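Soluble lytic murein transglycosylase (Pseudomonas aeruginosa, PDB 5OHU) probably cleaves the glycan strands of peptidoglycan as a lytic transglycosylase, acting both exolytically and endolytically in cell-wall turnover. Local coordinates at residues Q564-A572 against Q629-F639. Residues are numbered along the deposited sequence; the frame is centred on the assembly and turned at random.
Sequences QFNGNRVLA and QPIVDWHERYF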
ATOM      1  N   GLN A 564      -9.441  27.740   4.013  1.00 19.37           N
ATOM      2  CA  GLN A 564     -10.719  27.098   4.276  1.00 20.89           C
ATOM      3  C   GLN A 564     -10.762  26.459   5.665  1.00 29.15           C
ATOM      4  O   GLN A 564     -11.842  26.363   6.254  1.00 27.33           O
ATOM      5  CB  GLN A 564     -10.997  26.076   3.175  1.00 17.41           C
ATOM      6  CG  GLN A 564     -12.115  25.123   3.454  1.00 30.59           C
ATOM      7  CD  GLN A 564     -12.474  24.282   2.247  1.00 47.31           C
ATOM      8  OE1 GLN A 564     -11.694  24.164   1.298  1.00 55.30           O
ATOM      9  NE2 GLN A 564     -13.660  23.687   2.280  1.00 50.72           N
ATOM     10  N   PHE A 565      -9.612  26.067   6.222  1.00 19.06           N
ATOM     11  CA  PHE A 565      -9.526  25.519   7.572  1.00 16.25           C
ATOM     12  C   PHE A 565      -8.762  26.455   8.496  1.00 18.00           C
ATOM     13  O   PHE A 565      -7.951  26.025   9.327  1.00 20.80           O
ATOM     14  CB  PHE A 565      -8.902  24.122   7.547  1.00 11.78           C
ATOM     15  CG  PHE A 565      -9.824  23.092   6.974  1.00 23.23           C
ATOM     16  CD1 PHE A 565     -10.842  22.543   7.756  1.00 16.99           C
ATOM     17  CD2 PHE A 565      -9.730  22.727   5.643  1.00 18.34           C
ATOM     18  CE1 PHE A 565     -11.719  21.617   7.243  1.00 17.84           C
ATOM     19  CE2 PHE A 565     -10.616  21.802   5.114  1.00 24.46           C
ATOM     20  CZ  PHE A 565     -11.621  21.236   5.926  1.00 11.71           C
ATOM     21  N   ASN A 566      -8.999  27.754   8.318  1.00 21.39           N
ATOM     22  CA  ASN A 566      -8.523  28.804   9.220  1.00 28.53           C
ATOM     23  C   ASN A 566      -7.008  28.774   9.398  1.00 23.86           C
ATOM     24  O   ASN A 566      -6.490  29.074  10.469  1.00 21.67           O
ATOM     25  CB  ASN A 566      -9.244  28.725  10.565  1.00 31.15           C
ATOM     26  CG  ASN A 566     -10.752  28.840  10.401  1.00 48.00           C
ATOM     27  OD1 ASN A 566     -11.241  29.756   9.743  1.00 50.84           O
ATOM     28  ND2 ASN A 566     -11.489  27.883  10.956  1.00 51.15           N
ATOM     29  N   GLY A 567      -6.288  28.442   8.327  1.00 24.20           N
ATOM     30  CA  GLY A 567      -4.841  28.456   8.370  1.00 19.03           C
ATOM     31  C   GLY A 567      -4.230  27.371   9.219  1.00 21.15           C
ATOM     32  O   GLY A 567      -3.079  27.503   9.645  1.00 15.09           O
ATOM     33  N   ASN A 568      -4.979  26.302   9.492  1.00 12.89           N
ATOM     34  CA  ASN A 568      -4.507  25.206  10.329  1.00 15.12           C
ATOM     35  C   ASN A 568      -3.930  24.127   9.409  1.00 12.23           C
ATOM     36  O   ASN A 568      -4.665  23.526   8.623  1.00 17.67           O
ATOM     37  CB  ASN A 568      -5.657  24.668  11.186  1.00 11.67           C
ATOM     38  CG  ASN A 568      -5.242  23.499  12.082  1.00 17.83           C
ATOM     39  OD1 ASN A 568      -4.522  22.593  11.661  1.00 16.54           O
ATOM     40  ND2 ASN A 568      -5.760  23.485  13.308  1.00 11.23           N
ATOM     41  N   ARG A 569      -2.626  23.869   9.536  1.00 15.51           N
ATOM     42  CA  ARG A 569      -1.918  22.961   8.633  1.00 12.66           C
ATOM     43  C   ARG A 569      -2.316  21.510   8.864  1.00 12.38           C
ATOM     44  O   ARG A 569      -2.271  20.700   7.929  1.00 15.61           O
ATOM     45  CB  ARG A 569      -0.397  23.113   8.808  1.00 13.00           C
ATOM     46  CG  ARG A 569       0.268  24.369   8.210  1.00 13.43           C
ATOM     47  CD  ARG A 569       1.717  24.449   8.736  1.00 13.73           C
ATOM     48  NE  ARG A 569       1.798  23.933  10.111  1.00 13.44           N
ATOM     49  CZ  ARG A 569       2.687  23.049  10.535  1.00 15.92           C
ATOM     50  NH1 ARG A 569       3.550  22.518   9.670  1.00 13.85           N
ATOM     51  NH2 ARG A 569       2.651  22.651  11.805  1.00 13.26           N
ATOM     52  N   VAL A 570      -2.664  21.152  10.099  1.00 16.06           N
ATOM     53  CA  VAL A 570      -3.121  19.792  10.380  1.00 13.30           C
ATOM     54  C   VAL A 570      -4.382  19.475   9.583  1.00 16.85           C
ATOM     55  O   VAL A 570      -4.470  18.450   8.895  1.00 11.68           O
ATOM     56  CB  VAL A 570      -3.368  19.601  11.884  1.00 15.09           C
ATOM     57  CG1 VAL A 570      -3.774  18.157  12.159  1.00 11.36           C
ATOM     58  CG2 VAL A 570      -2.125  19.977  12.691  1.00 14.30           C
ATOM     59  N   LEU A 571      -5.389  20.338   9.691  1.00 13.13           N
ATOM     60  CA  LEU A 571      -6.629  20.109   8.965  1.00 13.81           C
ATOM     61  C   LEU A 571      -6.421  20.242   7.461  1.00 16.11           C
ATOM     62  O   LEU A 571      -6.918  19.424   6.677  1.00 13.82           O
ATOM     63  CB  LEU A 571      -7.686  21.092   9.449  1.00 11.30           C
ATOM     64  CG  LEU A 571      -7.960  21.009  10.949  1.00 21.59           C
ATOM     65  CD1 LEU A 571      -8.878  22.163  11.382  1.00 21.22           C
ATOM     66  CD2 LEU A 571      -8.596  19.660  11.276  1.00 15.35           C
ATOM     67  N   ALA A 572      -5.693  21.280   7.038  1.00 13.30           N
ATOM     68  CA  ALA A 572      -5.496  21.496   5.608  1.00 12.83           C
ATOM     69  C   ALA A 572      -4.723  20.339   4.972  1.00 15.18           C
ATOM     70  O   ALA A 572      -5.021  19.935   3.844  1.00 19.88           O
ATOM     71  CB  ALA A 572      -4.780  22.822   5.368  1.00 12.71           C
ATOM     72  N   GLN A 629      10.311  25.262  12.282  1.00 24.72           N
ATOM     73  CA  GLN A 629       8.908  24.865  12.223  1.00 18.51           C
ATOM     74  C   GLN A 629       8.681  23.871  13.350  1.00 18.26           C
ATOM     75  O   GLN A 629       9.212  22.746  13.302  1.00 21.48           O
ATOM     76  CB  GLN A 629       8.596  24.244  10.857  1.00 19.45           C
ATOM     77  CG  GLN A 629       7.181  23.721  10.652  1.00 21.92           C
ATOM     78  CD  GLN A 629       6.107  24.741  10.959  1.00 20.61           C
ATOM     79  OE1 GLN A 629       5.458  24.706  12.008  1.00 20.25           O
ATOM     80  NE2 GLN A 629       5.903  25.647  10.029  1.00 14.92           N
ATOM     81  N   PRO A 630       7.958  24.235  14.396  1.00 15.27           N
ATOM     82  CA  PRO A 630       7.579  23.249  15.406  1.00 14.41           C
ATOM     83  C   PRO A 630       6.613  22.233  14.801  1.00 14.06           C
ATOM     84  O   PRO A 630       5.958  22.497  13.790  1.00 17.63           O
ATOM     85  CB  PRO A 630       6.881  24.091  16.485  1.00 15.76           C
ATOM     86  CG  PRO A 630       6.500  25.380  15.814  1.00 22.82           C
ATOM     87  CD  PRO A 630       7.417  25.576  14.653  1.00 14.69           C
ATOM     88  N   ILE A 631       6.479  21.076  15.461  1.00 13.85           N
ATOM     89  CA  ILE A 631       5.633  20.018  14.901  1.00 14.51           C
ATOM     90  C   ILE A 631       4.197  20.514  14.693  1.00 15.35           C
ATOM     91  O   ILE A 631       3.535  20.135  13.719  1.00 15.53           O
ATOM     92  CB  ILE A 631       5.689  18.754  15.777  1.00 13.42           C
ATOM     93  CG1 ILE A 631       4.940  17.589  15.088  1.00 14.72           C
ATOM     94  CG2 ILE A 631       5.128  19.006  17.183  1.00 13.15           C
ATOM     95  CD1 ILE A 631       5.675  17.024  13.875  1.00 13.49           C
ATOM     96  N   VAL A 632       3.684  21.353  15.607  1.00 14.05           N
ATOM     97  CA  VAL A 632       2.472  22.130  15.367  1.00 12.72           C
ATOM     98  C   VAL A 632       2.666  23.526  15.939  1.00 13.91           C
ATOM     99  O   VAL A 632       3.400  23.740  16.907  1.00 18.87           O
ATOM    100  CB  VAL A 632       1.194  21.518  15.981  1.00 19.37           C
ATOM    101  CG1 VAL A 632       0.686  20.345  15.140  1.00 25.02           C
ATOM    102  CG2 VAL A 632       1.451  21.133  17.425  1.00 14.50           C
ATOM    103  N   ASP A 633       1.968  24.471  15.342  1.00 13.87           N
ATOM    104  CA  ASP A 633       2.006  25.852  15.785  1.00 12.86           C
ATOM    105  C   ASP A 633       1.027  26.080  16.933  1.00 12.47           C
ATOM    106  O   ASP A 633       0.090  25.305  17.141  1.00 12.57           O
ATOM    107  CB  ASP A 633       1.705  26.776  14.606  1.00 15.68           C
ATOM    108  CG  ASP A 633       2.879  26.870  13.650  1.00 26.76           C
ATOM    109  OD1 ASP A 633       4.025  27.050  14.132  1.00 32.25           O
ATOM    110  OD2 ASP A 633       2.665  26.746  12.435  1.00 27.57           O
ATOM    111  N   TRP A 634       1.276  27.156  17.691  1.00 16.49           N
ATOM    112  CA  TRP A 634       0.400  27.514  18.810  1.00 14.57           C
ATOM    113  C   TRP A 634      -1.056  27.496  18.398  1.00 11.91           C
ATOM    114  O   TRP A 634      -1.901  26.944  19.110  1.00 13.90           O
ATOM    115  CB  TRP A 634       0.729  28.909  19.346  1.00 12.38           C
ATOM    116  CG  TRP A 634       2.090  29.062  19.854  1.00 18.73           C
ATOM    117  CD1 TRP A 634       3.046  29.926  19.392  1.00 13.14           C
ATOM    118  CD2 TRP A 634       2.672  28.359  20.952  1.00 12.73           C
ATOM    119  NE1 TRP A 634       4.198  29.783  20.112  1.00 16.56           N
ATOM    120  CE2 TRP A 634       3.999  28.835  21.085  1.00 14.57           C
ATOM    121  CE3 TRP A 634       2.206  27.363  21.828  1.00 15.20           C
ATOM    122  CZ2 TRP A 634       4.876  28.351  22.065  1.00 16.56           C
ATOM    123  CZ3 TRP A 634       3.073  26.872  22.811  1.00 21.76           C
ATOM    124  CH2 TRP A 634       4.402  27.373  22.920  1.00 16.89           C
ATOM    125  N   HIS A 635      -1.376  28.083  17.249  1.00 12.02           N
ATOM    126  CA  HIS A 635      -2.786  28.181  16.904  1.00 11.75           C
ATOM    127  C   HIS A 635      -3.378  26.869  16.423  1.00 11.94           C
ATOM    128  O   HIS A 635      -4.587  26.811  16.201  1.00 12.25           O
ATOM    129  CB  HIS A 635      -3.020  29.252  15.843  1.00 11.95           C
ATOM    130  CG  HIS A 635      -2.539  28.879  14.478  1.00 22.02           C
ATOM    131  ND1 HIS A 635      -1.223  29.032  14.081  1.00 20.38           N
ATOM    132  CD2 HIS A 635      -3.206  28.406  13.396  1.00 16.17           C
ATOM    133  CE1 HIS A 635      -1.100  28.657  12.817  1.00 20.19           C
ATOM    134  NE2 HIS A 635      -2.288  28.274  12.379  1.00 21.42           N
ATOM    135  N   GLU A 636      -2.563  25.825  16.262  1.00 16.30           N
ATOM    136  CA  GLU A 636      -3.026  24.527  15.783  1.00 14.37           C
ATOM    137  C   GLU A 636      -3.265  23.513  16.899  1.00 15.68           C
ATOM    138  O   GLU A 636      -3.848  22.458  16.636  1.00 15.45           O
ATOM    139  CB  GLU A 636      -2.001  23.956  14.789  1.00 12.44           C
ATOM    140  CG  GLU A 636      -1.775  24.822  13.560  1.00 18.98           C
ATOM    141  CD  GLU A 636      -0.586  24.360  12.709  1.00 24.54           C
ATOM    142  OE1 GLU A 636      -0.587  24.657  11.490  1.00 15.36           O
ATOM    143  OE2 GLU A 636       0.343  23.713  13.276  1.00 16.52           O
ATOM    144  N   ARG A 637      -2.848  23.804  18.136  1.00 11.27           N
ATOM    145  CA  ARG A 637      -2.835  22.771  19.169  1.00 16.96           C
ATOM    146  C   ARG A 637      -4.240  22.336  19.597  1.00 24.45           C
ATOM    147  O   ARG A 637      -4.402  21.218  20.097  1.00 14.70           O
ATOM    148  CB  ARG A 637      -2.019  23.259  20.367  1.00 11.26           C
ATOM    149  CG  ARG A 637      -0.642  23.758  19.951  1.00 18.88           C
ATOM    150  CD  ARG A 637       0.274  24.067  21.121  1.00 18.42           C
ATOM    151  NE  ARG A 637       0.637  22.852  21.816  1.00 29.51           N
ATOM    152  CZ  ARG A 637       1.812  22.233  21.705  1.00 27.57           C
ATOM    153  NH1 ARG A 637       2.762  22.725  20.927  1.00 25.15           N
ATOM    154  NH2 ARG A 637       2.028  21.116  22.380  1.00 33.54           N
ATOM    155  N   TYR A 638      -5.249  23.201  19.443  1.00 10.68           N
ATOM    156  CA  TYR A 638      -6.645  22.857  19.693  1.00 22.48           C
ATOM    157  C   TYR A 638      -7.500  23.390  18.557  1.00 18.60           C
ATOM    158  O   TYR A 638      -7.179  24.419  17.956  1.00 24.76           O
ATOM    159  CB  TYR A 638      -7.220  23.465  20.981  1.00 21.18           C
ATOM    160  CG  TYR A 638      -6.657  22.955  22.264  1.00 19.69           C
ATOM    161  CD1 TYR A 638      -7.083  21.751  22.784  1.00 16.42           C
ATOM    162  CD2 TYR A 638      -5.716  23.693  22.980  1.00 10.44           C
ATOM    163  CE1 TYR A 638      -6.565  21.267  23.969  1.00 23.98           C
ATOM    164  CE2 TYR A 638      -5.204  23.223  24.163  1.00 19.51           C
ATOM    165  CZ  TYR A 638      -5.646  22.003  24.657  1.00 25.08           C
ATOM    166  OH  TYR A 638      -5.151  21.501  25.838  1.00 29.70           O
ATOM    167  N   PHE A 639      -8.604  22.697  18.293  1.00 20.10           N
ATOM    168  CA  PHE A 639      -9.587  23.172  17.329  1.00 36.03           C
ATOM    169  C   PHE A 639     -10.923  22.479  17.571  1.00 45.54           C
ATOM    170  O   PHE A 639     -10.982  21.365  18.108  1.00 32.58           O
ATOM    171  CB  PHE A 639      -9.123  22.974  15.878  1.00 39.45           C
ATOM    172  CG  PHE A 639      -8.375  21.693  15.623  1.00 30.93           C
ATOM    173  CD1 PHE A 639      -9.052  20.527  15.318  1.00 25.80           C
ATOM    174  CD2 PHE A 639      -6.988  21.673  15.635  1.00 28.34           C
ATOM    175  CE1 PHE A 639      -8.368  19.365  15.053  1.00 27.02           C
ATOM    176  CE2 PHE A 639      -6.300  20.515  15.371  1.00 27.26           C
ATOM    177  CZ  PHE A 639      -6.992  19.356  15.078  1.00 26.06           C
TER
HETATM  178  O   HOH W   1       5.123  20.750  11.099  1.00 14.90           O
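Arg569 and Glu636 meet because the Glu636 chain runs straight out beyond CG (chi2 170°), while Arg569 bends at chi3 (-34°) and turns its guanidinium side-on to the carboxylate. The two flat groups are nearly coplanar: Arg569 NE donates to Glu636 OE1 at 2.8 Å and Arg569 NH2 to Glu636 OE2 at 2.9 Å, each oxygen using its syn lone pair. Both oxygens take a second donor from above the carboxylate plane, OE1 from Arg569 N and Glu636 OE2 from Asp633 N at 2.7 Å. Four N-H groups thus fix the rotation of this buried carboxylate. The rest of the guanidinium is also engaged: NH2 donates, less directly, to Ile631 O, which lies near the guanidinium plane, NH1 donates to a water that can in turn donate to the same carbonyl, and the Gln629 amide stacks over one face. Asp633 OD2 adds a long salt bridge to Arg569 NE, of charges only, since it lies well out of the guanidinium plane.

In the type I' turn from Phe565 to Asn568, His635 NE2 donates almost straight to Gly567 O (2.9 Å), the oxygen lying in the ring plane. Asn568, the N-cap of helix 569-578, accepts through OD1 from Leu571 N at 3.1 Å and, weakly, from Val570 N. Asn568 ND2 lies 3.2 Å from Phe639 CD2, amide and ring planes 80° apart. Leu571 CD2 makes an off-centre CH-pi contact with the Phe639 ring, 4.3 Å from its centroid.

Segment 629-639 is thereby joined to the start of helix 569-578 within the lysozyme-like transglycosylase domain; helix 605-624 packs against Arg569 and Val570, helix 595-600 against Val570, Leu571 and Phe639, and strand 638-639 pairs antiparallel with strand 593-594.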